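Local coordinates for protein glycosaminoglycan xylosylkinase (Hydra vulgaris, PDB 5XOM) that probably phosphorylates a sugar, the xylose of the glycosaminoglycan linker on proteoglycans, as a secretory-pathway kinase of the Fam20 family, at residues T124-Y129 against R229-K234; A169-T174 against Y187-Y192; H280-E285 against I293-A298. All blocks are in the same frame, centred on the assembly; numbering follows the deposited sequence.

Contact 1. Residues T124-Y129 against R229-K234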
loop_
_atom_site.group_PDB
_atom_site.type_symbol
_atom_site.label_atom_id
_atom_site.label_comp_id
_atom_site.label_asym_id
_atom_site.label_seq_id
_atom_site.Cartn_x
_atom_site.Cartn_y
_atom_site.Cartn_z
ATOM N N THR A 124 0.348 -34.933 -23.441
ATOM C CA THR A 124 0.755 -33.650 -24.005
ATOM C C THR A 124 1.042 -32.641 -22.892
ATOM O O THR A 124 0.450 -32.731 -21.806
ATOM C CB THR A 124 -0.309 -33.084 -24.944
ATOM O OG1 THR A 124 -1.480 -32.745 -24.194
ATOM C CG2 THR A 124 -0.689 -34.136 -25.990
ATOM N N PRO A 125 1.973 -31.701 -23.104
ATOM C CA PRO A 125 2.241 -30.655 -22.095
ATOM C C PRO A 125 1.020 -29.862 -21.624
ATOM O O PRO A 125 1.082 -29.189 -20.592
ATOM C CB PRO A 125 3.229 -29.736 -22.825
ATOM C CG PRO A 125 3.892 -30.601 -23.847
ATOM C CD PRO A 125 2.826 -31.560 -24.296
ATOM N N TYR A 126 -0.087 -29.937 -22.363
ATOM C CA TYR A 126 -1.293 -29.153 -22.107
ATOM C C TYR A 126 -2.474 -30.015 -21.671
ATOM O O TYR A 126 -3.618 -29.546 -21.689
ATOM C CB TYR A 126 -1.625 -28.275 -23.320
ATOM C CG TYR A 126 -1.696 -28.999 -24.644
ATOM C CD1 TYR A 126 -2.827 -29.709 -25.035
ATOM C CD2 TYR A 126 -0.609 -28.964 -25.509
ATOM C CE1 TYR A 126 -2.865 -30.366 -26.259
ATOM C CE2 TYR A 126 -0.634 -29.611 -26.721
ATOM C CZ TYR A 126 -1.761 -30.312 -27.097
ATOM O OH TYR A 126 -1.778 -30.955 -28.317
ATOM N N GLU A 127 -2.217 -31.278 -21.336
ATOM C CA GLU A 127 -3.263 -32.252 -21.064
ATOM C C GLU A 127 -4.098 -31.838 -19.847
ATOM O O GLU A 127 -3.607 -31.174 -18.925
ATOM C CB GLU A 127 -2.617 -33.619 -20.808
ATOM C CG GLU A 127 -3.560 -34.799 -20.786
ATOM C CD GLU A 127 -3.977 -35.207 -22.179
ATOM O OE1 GLU A 127 -3.304 -34.785 -23.144
ATOM O OE2 GLU A 127 -4.972 -35.950 -22.309
ATOM N N GLY A 128 -5.370 -32.248 -19.846
ATOM C CA GLY A 128 -6.185 -32.325 -18.643
ATOM C C GLY A 128 -7.098 -31.125 -18.430
ATOM O O GLY A 128 -7.162 -30.180 -19.222
ATOM N N TYR A 129 -7.821 -31.190 -17.312
ATOM C CA TYR A 129 -8.702 -30.122 -16.864
ATOM C C TYR A 129 -7.908 -28.994 -16.223
ATOM O O TYR A 129 -6.768 -29.171 -15.786
ATOM C CB TYR A 129 -9.703 -30.623 -15.826
ATOM C CG TYR A 129 -10.443 -31.878 -16.215
ATOM C CD1 TYR A 129 -11.100 -31.970 -17.422
ATOM C CD2 TYR A 129 -10.472 -32.970 -15.378
ATOM C CE1 TYR A 129 -11.776 -33.116 -17.776
ATOM C CE2 TYR A 129 -11.143 -34.122 -15.733
ATOM C CZ TYR A 129 -11.792 -34.189 -16.933
ATOM O OH TYR A 129 -12.466 -35.333 -17.290
ATOM N N ARG A 229 1.514 -23.632 -29.917
ATOM C CA ARG A 229 1.718 -24.980 -30.413
ATOM C C ARG A 229 0.717 -25.294 -31.519
ATOM O O ARG A 229 -0.229 -24.544 -31.775
ATOM C CB ARG A 229 1.600 -25.991 -29.273
ATOM C CG ARG A 229 2.607 -25.735 -28.187
ATOM C CD ARG A 229 2.300 -26.459 -26.893
ATOM N NE ARG A 229 3.250 -26.017 -25.879
ATOM C CZ ARG A 229 4.475 -26.511 -25.748
ATOM N NH1 ARG A 229 4.891 -27.474 -26.559
ATOM N NH2 ARG A 229 5.284 -26.043 -24.809
ATOM N N THR A 230 0.939 -26.428 -32.183
ATOM C CA THR A 230 0.102 -26.800 -33.316
ATOM C C THR A 230 -1.176 -27.505 -32.885
ATOM O O THR A 230 -2.185 -27.437 -33.597
ATOM C CB THR A 230 0.884 -27.702 -34.266
ATOM O OG1 THR A 230 1.411 -28.809 -33.527
ATOM C CG2 THR A 230 2.032 -26.933 -34.892
ATOM N N TYR A 231 -1.147 -28.188 -31.738
ATOM C CA TYR A 231 -2.283 -28.978 -31.258
ATOM C C TYR A 231 -2.644 -30.055 -32.277
ATOM O O TYR A 231 -3.814 -30.330 -32.557
ATOM C CB TYR A 231 -3.469 -28.080 -30.900
ATOM C CG TYR A 231 -3.114 -27.190 -29.731
ATOM C CD1 TYR A 231 -3.195 -27.660 -28.425
ATOM C CD2 TYR A 231 -2.624 -25.905 -29.935
ATOM C CE1 TYR A 231 -2.841 -26.859 -27.354
ATOM C CE2 TYR A 231 -2.265 -25.099 -28.873
ATOM C CZ TYR A 231 -2.376 -25.582 -27.583
ATOM O OH TYR A 231 -2.020 -24.788 -26.520
ATOM N N ASN A 232 -1.600 -30.644 -32.847
ATOM C CA ASN A 232 -1.618 -31.827 -33.686
ATOM C C ASN A 232 -0.208 -32.406 -33.558
ATOM O O ASN A 232 0.491 -32.121 -32.579
ATOM C CB ASN A 232 -2.032 -31.462 -35.126
ATOM C CG ASN A 232 -0.965 -30.672 -35.854
ATOM O OD1 ASN A 232 0.198 -31.028 -35.797
ATOM N ND2 ASN A 232 -1.349 -29.584 -36.511
ATOM N N LYS A 233 0.233 -33.188 -34.546
ATOM C CA LYS A 233 1.592 -33.725 -34.515
ATOM C C LYS A 233 2.544 -33.086 -35.525
ATOM O O LYS A 233 3.748 -33.358 -35.466
ATOM C CB LYS A 233 1.573 -35.253 -34.678
ATOM C CG LYS A 233 0.389 -35.922 -33.976
ATOM C CD LYS A 233 0.813 -36.556 -32.643
ATOM C CE LYS A 233 -0.330 -37.318 -31.973
ATOM N NZ LYS A 233 -1.514 -36.459 -31.688
ATOM N N LYS A 234 2.042 -32.258 -36.446
ATOM C CA LYS A 234 2.832 -31.265 -37.171
ATOM C C LYS A 234 3.704 -30.487 -36.195
ATOM O O LYS A 234 3.392 -30.420 -35.001
ATOM C CB LYS A 234 1.887 -30.308 -37.910
ATOM C CG LYS A 234 2.496 -29.274 -38.807
ATOM C CD LYS A 234 3.530 -29.895 -39.707
ATOM C CE LYS A 234 3.353 -29.413 -41.118
ATOM N NZ LYS A 234 4.652 -29.145 -41.752
#
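The ring of Tyr126, which takes the edge of Tyr231 on one face, has on its other face a polar atom, Thr124 OG1, that donates a 2.9 Å hydrogen bond to Glu127 OE1. The carboxylate receives it on its anti lone pair. This bond and the 3.1 Å backbone bond from Glu127 N to Thr124 O close a type I turn, whose two middle residues, Pro125 and Tyr126, face the other loop. CG of Tyr126 stands between the backbone N and the carbonyl carbon (chi1 52°), a placement that carries the ring across to residues 229-231. There Tyr231 CE1 lies 3.4 Å above the plane of the Tyr126 ring, over its centre, while Tyr231 CD1 comes within 3.3 Å of Tyr126 CZ. With ring centres 4.4 Å apart and planes at 52°, the pair is a tilted edge-to-face stack. Arg229, extended from CG to NE, slides past Tyr126 in the opposite direction, its CD 4.1 Å from Tyr126 CD2, and its guanidinium continues obliquely to Pro125 CG. No hydrogen bond spans the contact. Polar ends turn elsewhere: Arg229 NE to the carbonyl of Ala276 and Arg229 NH2 to Ser310 OG, Tyr231 OH to Asp277 OD1. Ser310 ties Arg229 to another part of the chain, whereas through Ala276 and Asp277 both residues are held to one loop, on which Tyr126 also packs. That loop carries an Asn-Ala-Asp-Arg-His sequence consistent with the catalytic loop of Fam20 kinases, so the edge-to-face pair probably borders the active site.

Contact 2. Residues A169-T174 against Y187-Y192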
loop_
_atom_site.group_PDB
_atom_site.type_symbol
_atom_site.label_atom_id
_atom_site.label_comp_id
_atom_site.label_asym_id
_atom_site.label_seq_id
_atom_site.Cartn_x
_atom_site.Cartn_y
_atom_site.Cartn_z
ATOM N N ALA A 169 -28.894 -19.892 -12.399
ATOM C CA ALA A 169 -29.677 -19.797 -13.617
ATOM C C ALA A 169 -29.948 -21.188 -14.177
ATOM O O ALA A 169 -29.200 -22.138 -13.927
ATOM C CB ALA A 169 -28.959 -18.947 -14.663
ATOM N N LYS A 170 -31.034 -21.298 -14.952
ATOM C CA LYS A 170 -31.380 -22.592 -15.523
ATOM C C LYS A 170 -30.241 -23.218 -16.307
ATOM O O LYS A 170 -30.065 -24.440 -16.275
ATOM C CB LYS A 170 -32.561 -22.506 -16.476
ATOM C CG LYS A 170 -33.524 -23.602 -16.248
ATOM C CD LYS A 170 -34.122 -23.836 -17.595
ATOM C CE LYS A 170 -35.175 -24.894 -17.505
ATOM N NZ LYS A 170 -35.653 -25.052 -18.870
ATOM N N LYS A 171 -29.466 -22.406 -17.022
ATOM C CA LYS A 171 -28.387 -22.948 -17.833
ATOM C C LYS A 171 -27.439 -23.789 -16.995
ATOM O O LYS A 171 -26.951 -24.831 -17.450
ATOM C CB LYS A 171 -27.620 -21.820 -18.520
ATOM C CG LYS A 171 -27.307 -22.057 -19.982
ATOM C CD LYS A 171 -26.439 -20.926 -20.511
ATOM C CE LYS A 171 -26.995 -19.562 -20.134
ATOM N NZ LYS A 171 -26.125 -18.465 -20.647
ATOM N N LEU A 172 -27.183 -23.364 -15.762
ATOM C CA LEU A 172 -26.308 -24.096 -14.862
ATOM C C LEU A 172 -27.066 -25.160 -14.075
ATOM O O LEU A 172 -26.601 -26.301 -13.970
ATOM C CB LEU A 172 -25.614 -23.117 -13.907
ATOM C CG LEU A 172 -24.912 -23.695 -12.678
ATOM C CD1 LEU A 172 -23.705 -24.517 -13.093
ATOM C CD2 LEU A 172 -24.485 -22.583 -11.728
ATOM N N ALA A 173 -28.244 -24.808 -13.549
ATOM C CA ALA A 173 -28.995 -25.721 -12.690
ATOM C C ALA A 173 -29.302 -27.045 -13.387
ATOM O O ALA A 173 -29.266 -28.107 -12.753
ATOM C CB ALA A 173 -30.286 -25.054 -12.218
ATOM N N THR A 174 -29.617 -27.009 -14.684
ATOM C CA THR A 174 -29.986 -28.245 -15.373
ATOM C C THR A 174 -28.813 -29.187 -15.597
ATOM O O THR A 174 -29.031 -30.277 -16.139
ATOM C CB THR A 174 -30.640 -27.946 -16.725
ATOM O OG1 THR A 174 -29.688 -27.313 -17.596
ATOM C CG2 THR A 174 -31.838 -27.035 -16.548
ATOM N N TYR A 187 -21.954 -30.551 -14.474
ATOM C CA TYR A 187 -21.096 -30.780 -15.631
ATOM C C TYR A 187 -21.075 -29.659 -16.668
ATOM O O TYR A 187 -20.308 -29.763 -17.630
ATOM C CB TYR A 187 -21.466 -32.100 -16.323
ATOM C CG TYR A 187 -22.869 -32.184 -16.874
ATOM C CD1 TYR A 187 -23.173 -31.682 -18.136
ATOM C CD2 TYR A 187 -23.883 -32.808 -16.155
ATOM C CE1 TYR A 187 -24.453 -31.773 -18.653
ATOM C CE2 TYR A 187 -25.165 -32.904 -16.663
ATOM C CZ TYR A 187 -25.446 -32.387 -17.913
ATOM O OH TYR A 187 -26.724 -32.479 -18.422
ATOM N N GLY A 188 -21.881 -28.604 -16.519
ATOM C CA GLY A 188 -21.786 -27.427 -17.386
ATOM C C GLY A 188 -22.267 -27.658 -18.816
ATOM O O GLY A 188 -22.819 -28.702 -19.165
ATOM N N LYS A 189 -22.051 -26.630 -19.655
ATOM C CA LYS A 189 -22.477 -26.673 -21.053
ATOM C C LYS A 189 -21.401 -26.222 -22.041
ATOM O O LYS A 189 -21.730 -25.834 -23.169
ATOM C CB LYS A 189 -23.746 -25.840 -21.245
ATOM C CG LYS A 189 -24.942 -26.438 -20.541
ATOM C CD LYS A 189 -26.193 -25.614 -20.726
ATOM C CE LYS A 189 -27.375 -26.360 -20.141
ATOM N NZ LYS A 189 -27.505 -27.687 -20.818
ATOM N N CYS A 190 -20.130 -26.278 -21.653
ATOM C CA CYS A 190 -19.015 -25.901 -22.517
ATOM C C CYS A 190 -18.820 -26.947 -23.618
ATOM O O CYS A 190 -19.510 -27.968 -23.675
ATOM C CB CYS A 190 -17.755 -25.728 -21.677
ATOM S SG CYS A 190 -17.004 -27.298 -21.195
ATOM N N LEU A 191 -17.857 -26.686 -24.514
ATOM C CA LEU A 191 -17.678 -27.533 -25.697
ATOM C C LEU A 191 -17.446 -28.991 -25.320
ATOM O O LEU A 191 -18.051 -29.899 -25.903
ATOM C CB LEU A 191 -16.506 -27.048 -26.544
ATOM C CG LEU A 191 -16.569 -25.715 -27.275
ATOM C CD1 LEU A 191 -15.198 -25.416 -27.894
ATOM C CD2 LEU A 191 -17.706 -25.701 -28.307
ATOM N N TYR A 192 -16.554 -29.243 -24.362
ATOM C CA TYR A 192 -16.246 -30.609 -23.953
ATOM C C TYR A 192 -17.005 -31.020 -22.707
ATOM O O TYR A 192 -16.783 -32.118 -22.190
ATOM C CB TYR A 192 -14.745 -30.756 -23.705
ATOM C CG TYR A 192 -13.907 -30.409 -24.911
ATOM C CD1 TYR A 192 -14.298 -30.792 -26.176
ATOM C CD2 TYR A 192 -12.736 -29.693 -24.787
ATOM C CE1 TYR A 192 -13.542 -30.471 -27.288
ATOM C CE2 TYR A 192 -11.973 -29.367 -25.903
ATOM C CZ TYR A 192 -12.380 -29.759 -27.150
ATOM O OH TYR A 192 -11.628 -29.438 -28.264
#
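Lys171, in the short helix 170-173, and Lys189, in the loop that follows strand 184-186, bring their CA atoms to 7.7 Å, the nearest pair of CA atoms across the two segments. Lys189 does most of the bridging. Its CG points anti to its own carbonyl carbon (chi1 -67°), and the chain then runs straight until a bend at the last torsion, laying its methylenes over the end of the helix. Lys189 CE rests 3.1 Å from Lys171 O, and Lys189 CD touches Lys171 CG at 3.8 Å. Thr174 is crossed at about a right angle, where Lys189 CE sits 3.6 Å from Thr174 OG1. The two ammonium groups diverge, with NZ of Lys171 and NZ of Lys189 9.3 Å apart, so the aliphatic parts can pack without crowding like charges. In a single-turn helix the last carbonyls point beyond its end, and the partial negative charge gathered there would favour the neighbouring ammonium of Lys189. The helix itself is tightly tied: Ala169, its N-cap residue, has its carbonyl oxygen gripped by the N-H groups of both Leu172 and Ala173. Lys170 O is likewise held twice. Thr174 OG1 donates to Lys170 O at 3.2 Å, and the backbone N of the same threonine arrives from the opposite face of the carbonyl plane. The hydroxyl that meets Lys189 is therefore fixed in its rotation. On the sheet side, Leu172 and Ala169 pack on strand 82-86, an outermost strand of the five-stranded antiparallel sheet, and both lysines touch Tyr89. Tyr187 OH approaches Thr174 O no closer than 3.9 Å. Past Lys189 the loop is constrained by the disulfide between Cys190 and Cys193.

Contact 3. Residues H280-E285 against I293-A298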
loop_
_atom_site.group_PDB
_atom_site.type_symbol
_atom_site.label_atom_id
_atom_site.label_comp_id
_atom_site.label_asym_id
_atom_site.label_seq_id
_atom_site.Cartn_x
_atom_site.Cartn_y
_atom_site.Cartn_z
ATOM N N HIS A 280 -3.184 -18.445 -27.100
ATOM C CA HIS A 280 -3.577 -17.058 -27.305
ATOM C C HIS A 280 -3.285 -16.284 -26.029
ATOM O O HIS A 280 -3.560 -16.770 -24.929
ATOM C CB HIS A 280 -5.068 -16.927 -27.648
ATOM C CG HIS A 280 -5.416 -17.380 -29.030
ATOM N ND1 HIS A 280 -5.375 -18.702 -29.415
ATOM C CD2 HIS A 280 -5.819 -16.684 -30.119
ATOM C CE1 HIS A 280 -5.733 -18.802 -30.681
ATOM N NE2 HIS A 280 -6.007 -17.590 -31.133
ATOM N N TYR A 281 -2.726 -15.088 -26.166
ATOM C CA TYR A 281 -2.488 -14.241 -25.009
ATOM C C TYR A 281 -3.480 -13.087 -24.998
ATOM O O TYR A 281 -4.113 -12.767 -26.009
ATOM C CB TYR A 281 -1.041 -13.727 -24.978
ATOM C CG TYR A 281 -0.669 -12.749 -26.074
ATOM C CD1 TYR A 281 -0.833 -11.381 -25.895
ATOM C CD2 TYR A 281 -0.136 -13.192 -27.278
ATOM C CE1 TYR A 281 -0.487 -10.481 -26.881
ATOM C CE2 TYR A 281 0.216 -12.297 -28.275
ATOM C CZ TYR A 281 0.038 -10.941 -28.069
ATOM O OH TYR A 281 0.381 -10.038 -29.051
ATOM N N GLU A 282 -3.624 -12.474 -23.828
ATOM C CA GLU A 282 -4.577 -11.397 -23.615
ATOM C C GLU A 282 -3.865 -10.212 -22.976
ATOM O O GLU A 282 -2.918 -10.383 -22.203
ATOM C CB GLU A 282 -5.745 -11.869 -22.738
ATOM C CG GLU A 282 -6.650 -12.884 -23.428
ATOM C CD GLU A 282 -7.634 -13.553 -22.484
ATOM O OE1 GLU A 282 -8.842 -13.245 -22.565
ATOM O OE2 GLU A 282 -7.204 -14.392 -21.660
ATOM N N TYR A 283 -4.331 -9.007 -23.304
ATOM C CA TYR A 283 -3.663 -7.800 -22.840
ATOM C C TYR A 283 -4.676 -6.690 -22.601
ATOM O O TYR A 283 -5.766 -6.688 -23.180
ATOM C CB TYR A 283 -2.582 -7.345 -23.832
ATOM C CG TYR A 283 -3.074 -6.931 -25.205
ATOM C CD1 TYR A 283 -3.267 -7.873 -26.212
ATOM C CD2 TYR A 283 -3.299 -5.595 -25.509
ATOM C CE1 TYR A 283 -3.699 -7.490 -27.481
ATOM C CE2 TYR A 283 -3.727 -5.202 -26.775
ATOM C CZ TYR A 283 -3.925 -6.153 -27.754
ATOM O OH TYR A 283 -4.352 -5.760 -29.004
ATOM N N ILE A 284 -4.314 -5.765 -21.711
ATOM C CA ILE A 284 -5.073 -4.544 -21.488
ATOM C C ILE A 284 -4.347 -3.410 -22.197
ATOM O O ILE A 284 -3.165 -3.511 -22.534
ATOM C CB ILE A 284 -5.259 -4.227 -19.983
ATOM C CG1 ILE A 284 -3.900 -4.103 -19.287
ATOM C CG2 ILE A 284 -6.129 -5.291 -19.315
ATOM C CD1 ILE A 284 -3.987 -3.645 -17.830
ATOM N N GLU A 285 -5.060 -2.311 -22.434
ATOM C CA GLU A 285 -4.480 -1.218 -23.205
ATOM C C GLU A 285 -5.273 0.059 -22.963
ATOM O O GLU A 285 -6.503 0.029 -22.881
ATOM C CB GLU A 285 -4.447 -1.569 -24.699
ATOM C CG GLU A 285 -3.748 -0.536 -25.574
ATOM C CD GLU A 285 -3.566 -1.032 -26.997
ATOM O OE1 GLU A 285 -4.584 -1.248 -27.674
ATOM O OE2 GLU A 285 -2.412 -1.209 -27.440
ATOM N N ILE A 293 -1.430 -9.796 -19.738
ATOM C CA ILE A 293 -1.816 -10.137 -18.375
ATOM C C ILE A 293 -1.795 -11.648 -18.216
ATOM O O ILE A 293 -1.962 -12.408 -19.175
ATOM C CB ILE A 293 -3.192 -9.556 -17.980
ATOM C CG1 ILE A 293 -4.290 -10.022 -18.939
ATOM C CG2 ILE A 293 -3.138 -8.039 -17.905
ATOM C CD1 ILE A 293 -5.677 -9.597 -18.505
ATOM N N HIS A 294 -1.582 -12.083 -16.975
ATOM C CA HIS A 294 -1.534 -13.502 -16.624
ATOM C C HIS A 294 -2.936 -13.938 -16.224
ATOM O O HIS A 294 -3.274 -14.121 -15.050
ATOM C CB HIS A 294 -0.524 -13.749 -15.525
ATOM C CG HIS A 294 0.896 -13.397 -15.945
ATOM N ND1 HIS A 294 1.902 -13.113 -15.019
ATOM C CD2 HIS A 294 1.453 -13.301 -17.182
ATOM C CE1 HIS A 294 3.009 -12.854 -15.679
ATOM N NE2 HIS A 294 2.758 -12.961 -16.979
ATOM N N LEU A 295 -3.774 -14.117 -17.237
ATOM C CA LEU A 295 -5.169 -14.495 -17.053
ATOM C C LEU A 295 -5.359 -15.932 -17.536
ATOM O O LEU A 295 -4.801 -16.329 -18.566
ATOM C CB LEU A 295 -6.077 -13.508 -17.796
ATOM C CG LEU A 295 -7.573 -13.761 -17.817
ATOM C CD1 LEU A 295 -8.066 -13.727 -16.388
ATOM C CD2 LEU A 295 -8.235 -12.653 -18.628
ATOM N N ASP A 296 -6.107 -16.714 -16.754
ATOM C CA ASP A 296 -6.289 -18.148 -16.958
ATOM C C ASP A 296 -4.952 -18.882 -16.904
ATOM O O ASP A 296 -4.366 -19.214 -17.940
ATOM C CB ASP A 296 -6.996 -18.438 -18.287
ATOM C CG ASP A 296 -7.351 -19.918 -18.466
ATOM O OD1 ASP A 296 -8.113 -20.232 -19.407
ATOM O OD2 ASP A 296 -6.887 -20.773 -17.671
ATOM N N ASN A 297 -4.474 -19.158 -15.694
ATOM C CA ASN A 297 -3.204 -19.840 -15.487
ATOM C C ASN A 297 -3.394 -21.261 -14.971
ATOM O O ASN A 297 -2.463 -21.836 -14.397
ATOM C CB ASN A 297 -2.326 -19.037 -14.526
ATOM C CG ASN A 297 -2.234 -17.572 -14.904
ATOM O OD1 ASN A 297 -1.954 -17.235 -16.053
ATOM N ND2 ASN A 297 -2.473 -16.686 -13.933
ATOM N N ALA A 298 -4.587 -21.838 -15.161
ATOM C CA ALA A 298 -4.973 -23.061 -14.462
ATOM C C ALA A 298 -4.416 -24.335 -15.083
ATOM O O ALA A 298 -4.426 -25.379 -14.418
ATOM C CB ALA A 298 -6.494 -23.181 -14.395
HETATM O O HOH W 1 -2.240 -13.779 -21.563
#
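A beta hairpin leads here into an Asp-Asn-Ala sequence that probably takes the place of the Asp-Phe-Gly motif of other protein kinases, and Glu282 and Ile293 mark the point where its strands part. Ile293 N donates to Glu282 O at 2.9 Å, nearly straight at 164°, with the donor tilted somewhat from the carbonyl plane. The companion bond of a hydrogen-bonded antiparallel pair is replaced by water: it accepts from Glu282 N at 3.0 Å and donates to Ile293 O at 2.8 Å. A solvent molecule thus fills the widening gap as the second segment turns off the sheet. Farther toward the hairpin turn, which bears an attached glycan, Ile284 CG1 packs on Ile293 CG2 at 4.2 Å. CG1 of Ile293, held between its backbone N and carbonyl carbon (chi1 57°), rests beside the Glu282 carbonyl that its own N-H binds.

The departure takes the form of an inverse gamma turn centred on His294, with only a weak bond from Leu295 N back to Ile293 O. His294 turns away from the strand, its ring stacked on Phe269 and its two nitrogens bonded to Asp142 and Thr266, tying the turn to helices 132-144 and 259-273. Leu295 instead points back across the contact. Its CD2 meets OE2 of the extended Glu282 side chain at 3.6 Å, the two side chains crossing at a slant with OE2 the carboxylate atom nearest the methyl, while Glu282 also packs on Val220. Beyond it Asn297 ND2 reaches the His294 carbonyl from above its plane at 2.9 Å, and Asn297 OD1 accepts from Arg278, so both ends of that amide are engaged.

Two surface contacts and one buried one illustrate how chemistry follows position in a fold. The centre of contact 3 lies about 8 Å from the centre of the chain, nearer than the other two; it alone, the buried one, has a backbone hydrogen bond and a bridging water across its segments. Contacts 1 and 2 lack hydrogen bonds across their segments, one relying on aromatic rings, the other on aliphatic lysine chains. Along the chain, contact 2 is nested inside the loop closed by contact 1; contact 3 follows both. Contacts 1 and 3 flank the same connection, residues 276-279: Asp277 receives Tyr231, and Arg278 holds Asn297. Contact 2 stands apart, against the edge of the five-stranded sheet.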